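PDB 2ICS: adenine Deaminase from Enterococcus faecalis, which binds two zinc ions per subunit and adenine, and deacetylates acetyl-(R)-mandelate in vitro, though with very low efficiency. Local coordinates for residues Tyr51-Trp56 against Thr332-Gln337. Numbering follows the deposited sequence.
Sequences YVSAGW and TIFTIQ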
ATOM      1  N   TYR A  51      -3.419  20.058  -7.904  1.00 33.69           N
ATOM      2  CA  TYR A  51      -4.215  19.277  -6.966  1.00 32.10           C
ATOM      3  C   TYR A  51      -3.457  19.023  -5.671  1.00 31.07           C
ATOM      4  O   TYR A  51      -2.222  19.066  -5.637  1.00 31.15           O
ATOM      5  CB  TYR A  51      -4.602  17.935  -7.591  1.00 32.47           C
ATOM      6  CG  TYR A  51      -5.475  18.050  -8.817  1.00 33.41           C
ATOM      7  CD1 TYR A  51      -6.832  18.350  -8.706  1.00 33.90           C
ATOM      8  CD2 TYR A  51      -4.946  17.861 -10.093  1.00 35.20           C
ATOM      9  CE1 TYR A  51      -7.642  18.456  -9.836  1.00 35.13           C
ATOM     10  CE2 TYR A  51      -5.748  17.967 -11.233  1.00 36.01           C
ATOM     11  CZ  TYR A  51      -7.094  18.266 -11.095  1.00 35.57           C
ATOM     12  OH  TYR A  51      -7.884  18.387 -12.214  1.00 37.82           O
ATOM     13  N   VAL A  52      -4.215  18.759  -4.612  1.00 29.39           N
ATOM     14  CA  VAL A  52      -3.660  18.478  -3.295  1.00 27.57           C
ATOM     15  C   VAL A  52      -4.515  17.399  -2.637  1.00 27.46           C
ATOM     16  O   VAL A  52      -5.744  17.406  -2.760  1.00 28.94           O
ATOM     17  CB  VAL A  52      -3.694  19.718  -2.370  1.00 28.38           C
ATOM     18  CG1 VAL A  52      -2.895  19.441  -1.107  1.00 25.13           C
ATOM     19  CG2 VAL A  52      -3.155  20.938  -3.094  1.00 30.53           C
ATOM     20  N   SER A  53      -3.868  16.475  -1.942  1.00 24.42           N
ATOM     21  CA  SER A  53      -4.587  15.418  -1.252  1.00 24.91           C
ATOM     22  C   SER A  53      -3.804  15.057  -0.009  1.00 24.16           C
ATOM     23  O   SER A  53      -2.763  15.647   0.270  1.00 23.74           O
ATOM     24  CB  SER A  53      -4.716  14.177  -2.134  1.00 25.39           C
ATOM     25  OG  SER A  53      -3.474  13.498  -2.248  1.00 24.00           O
ATOM     26  N   ALA A  54      -4.316  14.093   0.744  1.00 24.83           N
ATOM     27  CA  ALA A  54      -3.622  13.632   1.931  1.00 23.41           C
ATOM     28  C   ALA A  54      -2.371  12.965   1.371  1.00 22.27           C
ATOM     29  O   ALA A  54      -2.374  12.527   0.223  1.00 21.55           O
ATOM     30  CB  ALA A  54      -4.472  12.623   2.671  1.00 22.09           C
ATOM     31  N   GLY A  55      -1.301  12.903   2.158  1.00 21.55           N
ATOM     32  CA  GLY A  55      -0.089  12.266   1.666  1.00 20.80           C
ATOM     33  C   GLY A  55      -0.392  10.855   1.198  1.00 19.93           C
ATOM     34  O   GLY A  55      -1.026  10.084   1.919  1.00 20.57           O
ATOM     35  N   TRP A  56       0.048  10.507  -0.006  1.00 19.53           N
ATOM     36  CA  TRP A  56      -0.210   9.174  -0.540  1.00 19.83           C
ATOM     37  C   TRP A  56       0.466   8.117   0.320  1.00 19.01           C
ATOM     38  O   TRP A  56       1.551   8.343   0.851  1.00 18.93           O
ATOM     39  CB  TRP A  56       0.281   9.065  -1.984  1.00 19.41           C
ATOM     40  CG  TRP A  56      -0.381  10.016  -2.943  1.00 22.02           C
ATOM     41  CD1 TRP A  56      -1.518  10.751  -2.730  1.00 20.83           C
ATOM     42  CD2 TRP A  56       0.039  10.308  -4.288  1.00 20.90           C
ATOM     43  NE1 TRP A  56      -1.830  11.481  -3.860  1.00 21.65           N
ATOM     44  CE2 TRP A  56      -0.892  11.229  -4.828  1.00 21.84           C
ATOM     45  CE3 TRP A  56       1.114   9.883  -5.084  1.00 21.81           C
ATOM     46  CZ2 TRP A  56      -0.781  11.733  -6.132  1.00 21.68           C
ATOM     47  CZ3 TRP A  56       1.227  10.385  -6.386  1.00 21.54           C
ATOM     48  CH2 TRP A  56       0.280  11.302  -6.893  1.00 22.43           C
ATOM     49  N   THR A 332       0.372  15.458  -0.470  1.00 23.13           N
ATOM     50  CA  THR A 332       0.967  15.224  -1.763  1.00 22.68           C
ATOM     51  C   THR A 332       0.326  16.257  -2.675  1.00 24.08           C
ATOM     52  O   THR A 332      -0.899  16.409  -2.698  1.00 23.22           O
ATOM     53  CB  THR A 332       0.682  13.800  -2.276  1.00 23.54           C
ATOM     54  OG1 THR A 332       1.212  12.845  -1.343  1.00 23.99           O
ATOM     55  CG2 THR A 332       1.334  13.585  -3.637  1.00 20.80           C
ATOM     56  N   ILE A 333       1.170  16.991  -3.389  1.00 24.37           N
ATOM     57  CA  ILE A 333       0.732  18.035  -4.302  1.00 23.74           C
ATOM     58  C   ILE A 333       1.116  17.535  -5.686  1.00 25.19           C
ATOM     59  O   ILE A 333       2.274  17.178  -5.933  1.00 23.17           O
ATOM     60  CB  ILE A 333       1.430  19.360  -3.946  1.00 24.50           C
ATOM     61  CG1 ILE A 333       1.145  19.686  -2.471  1.00 24.82           C
ATOM     62  CG2 ILE A 333       0.936  20.481  -4.836  1.00 24.77           C
ATOM     63  CD1 ILE A 333       1.761  20.977  -1.975  1.00 26.49           C
ATOM     64  N   PHE A 334       0.141  17.510  -6.589  1.00 24.47           N
ATOM     65  CA  PHE A 334       0.373  16.958  -7.913  1.00 24.10           C
ATOM     66  C   PHE A 334      -0.461  17.563  -9.028  1.00 27.14           C
ATOM     67  O   PHE A 334      -1.320  18.416  -8.802  1.00 28.22           O
ATOM     68  CB  PHE A 334       0.072  15.463  -7.849  1.00 22.62           C
ATOM     69  CG  PHE A 334      -1.324  15.159  -7.371  1.00 22.69           C
ATOM     70  CD1 PHE A 334      -2.375  15.030  -8.278  1.00 21.45           C
ATOM     71  CD2 PHE A 334      -1.602  15.071  -6.006  1.00 20.63           C
ATOM     72  CE1 PHE A 334      -3.684  14.820  -7.834  1.00 22.32           C
ATOM     73  CE2 PHE A 334      -2.906  14.864  -5.552  1.00 21.69           C
ATOM     74  CZ  PHE A 334      -3.948  14.739  -6.464  1.00 21.97           C
ATOM     75  N   THR A 335      -0.202  17.078 -10.240  1.00 27.32           N
ATOM     76  CA  THR A 335      -0.921  17.506 -11.427  1.00 29.11           C
ATOM     77  C   THR A 335      -1.416  16.255 -12.135  1.00 30.60           C
ATOM     78  O   THR A 335      -0.881  15.166 -11.940  1.00 28.97           O
ATOM     79  CB  THR A 335      -0.013  18.259 -12.432  1.00 30.68           C
ATOM     80  OG1 THR A 335       1.040  17.388 -12.864  1.00 31.59           O
ATOM     81  CG2 THR A 335       0.580  19.516 -11.810  1.00 27.91           C
ATOM     82  N   ILE A 336      -2.448  16.426 -12.953  1.00 33.20           N
ATOM     83  CA  ILE A 336      -3.020  15.345 -13.738  1.00 36.02           C
ATOM     84  C   ILE A 336      -3.097  15.915 -15.148  1.00 39.08           C
ATOM     85  O   ILE A 336      -3.721  16.954 -15.366  1.00 40.92           O
ATOM     86  CB  ILE A 336      -4.433  14.966 -13.243  1.00 34.89           C
ATOM     87  CG1 ILE A 336      -4.350  14.405 -11.820  1.00 33.47           C
ATOM     88  CG2 ILE A 336      -5.052  13.936 -14.172  1.00 35.48           C
ATOM     89  CD1 ILE A 336      -5.690  14.037 -11.225  1.00 31.06           C
ATOM     90  N   GLN A 337      -2.457  15.251 -16.102  1.00 41.34           N
ATOM     91  CA  GLN A 337      -2.448  15.755 -17.466  1.00 44.58           C
ATOM     92  C   GLN A 337      -2.755  14.731 -18.549  1.00 45.26           C
ATOM     93  O   GLN A 337      -2.437  13.546 -18.427  1.00 44.65           O
ATOM     94  CB  GLN A 337      -1.097  16.421 -17.743  1.00 46.38           C
ATOM     95  CG  GLN A 337      -0.883  17.680 -16.913  1.00 50.47           C
ATOM     96  CD  GLN A 337       0.529  18.220 -17.000  1.00 53.72           C
ATOM     97  OE1 GLN A 337       0.821  19.296 -16.475  1.00 56.56           O
ATOM     98  NE2 GLN A 337       1.416  17.477 -17.656  1.00 55.20           N
TER
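Tyr51 and Phe334 form a hydrogen-bonded antiparallel pair, as do Ser53 and Thr332; between them Val52 faces Ile333 in a non-hydrogen-bonded pair. The axes of strands 51-54 and 332-337 run at 136° and approach to 4.8 Å, a marked twist away from exact antiparallel. Tyr51 and Phe334 exchange two N-H...O bonds (Tyr51 N to Phe334 O 2.8 Å), and Ser53 and Thr332 exchange two longer ones. Beyond Ala54 the pairing is supplemented by a side-chain bond, Trp56 N to Thr332 OG1, 2.9 Å, while Gly55 bonds through its backbone to Asp330. Thr332 suits this place because its hydroxyl also bonds to Gly82 O, while its methyl, CG2, is anti to the backbone N and lies over the centre of the Trp56 six-membered ring at 3.6 Å, a CH-pi contact. Gly55 CA lies 3.3 Å from Thr332 OG1.

The amidohydrolase fold combines a TIM barrel with a smaller beta domain built from both ends of the chain. Here strand 51-61, which runs on toward the zinc ligands His60 and His62, has strand 83-89 on one side and 331-344 on the other, so the pair joins the parallel strands that follow to the C-terminal antiparallel ones, well away from the metals.

On the face carrying Tyr51, Ser53, Thr332 and Phe334, the Phe334 ring is sandwiched near its rim, Tyr51 CB 3.3 Å from Phe334 CE1 and Trp56 CZ2 3.4 Å from Phe334 CD2. Chi1 of 57° turns Phe334 CG toward the neighbouring strand, between these two. The tyrosine ring is nearly parallel (21°) but slid aside, and crosses Ile336. Small, buried Ser53 fits at the phenylalanine's edge; its OG donates to Ala54 O (2.9 Å) and receives a weak bond from Trp56 NE1. Ile304 of helix 300-305 packs against Ser53, Trp56 and Phe334.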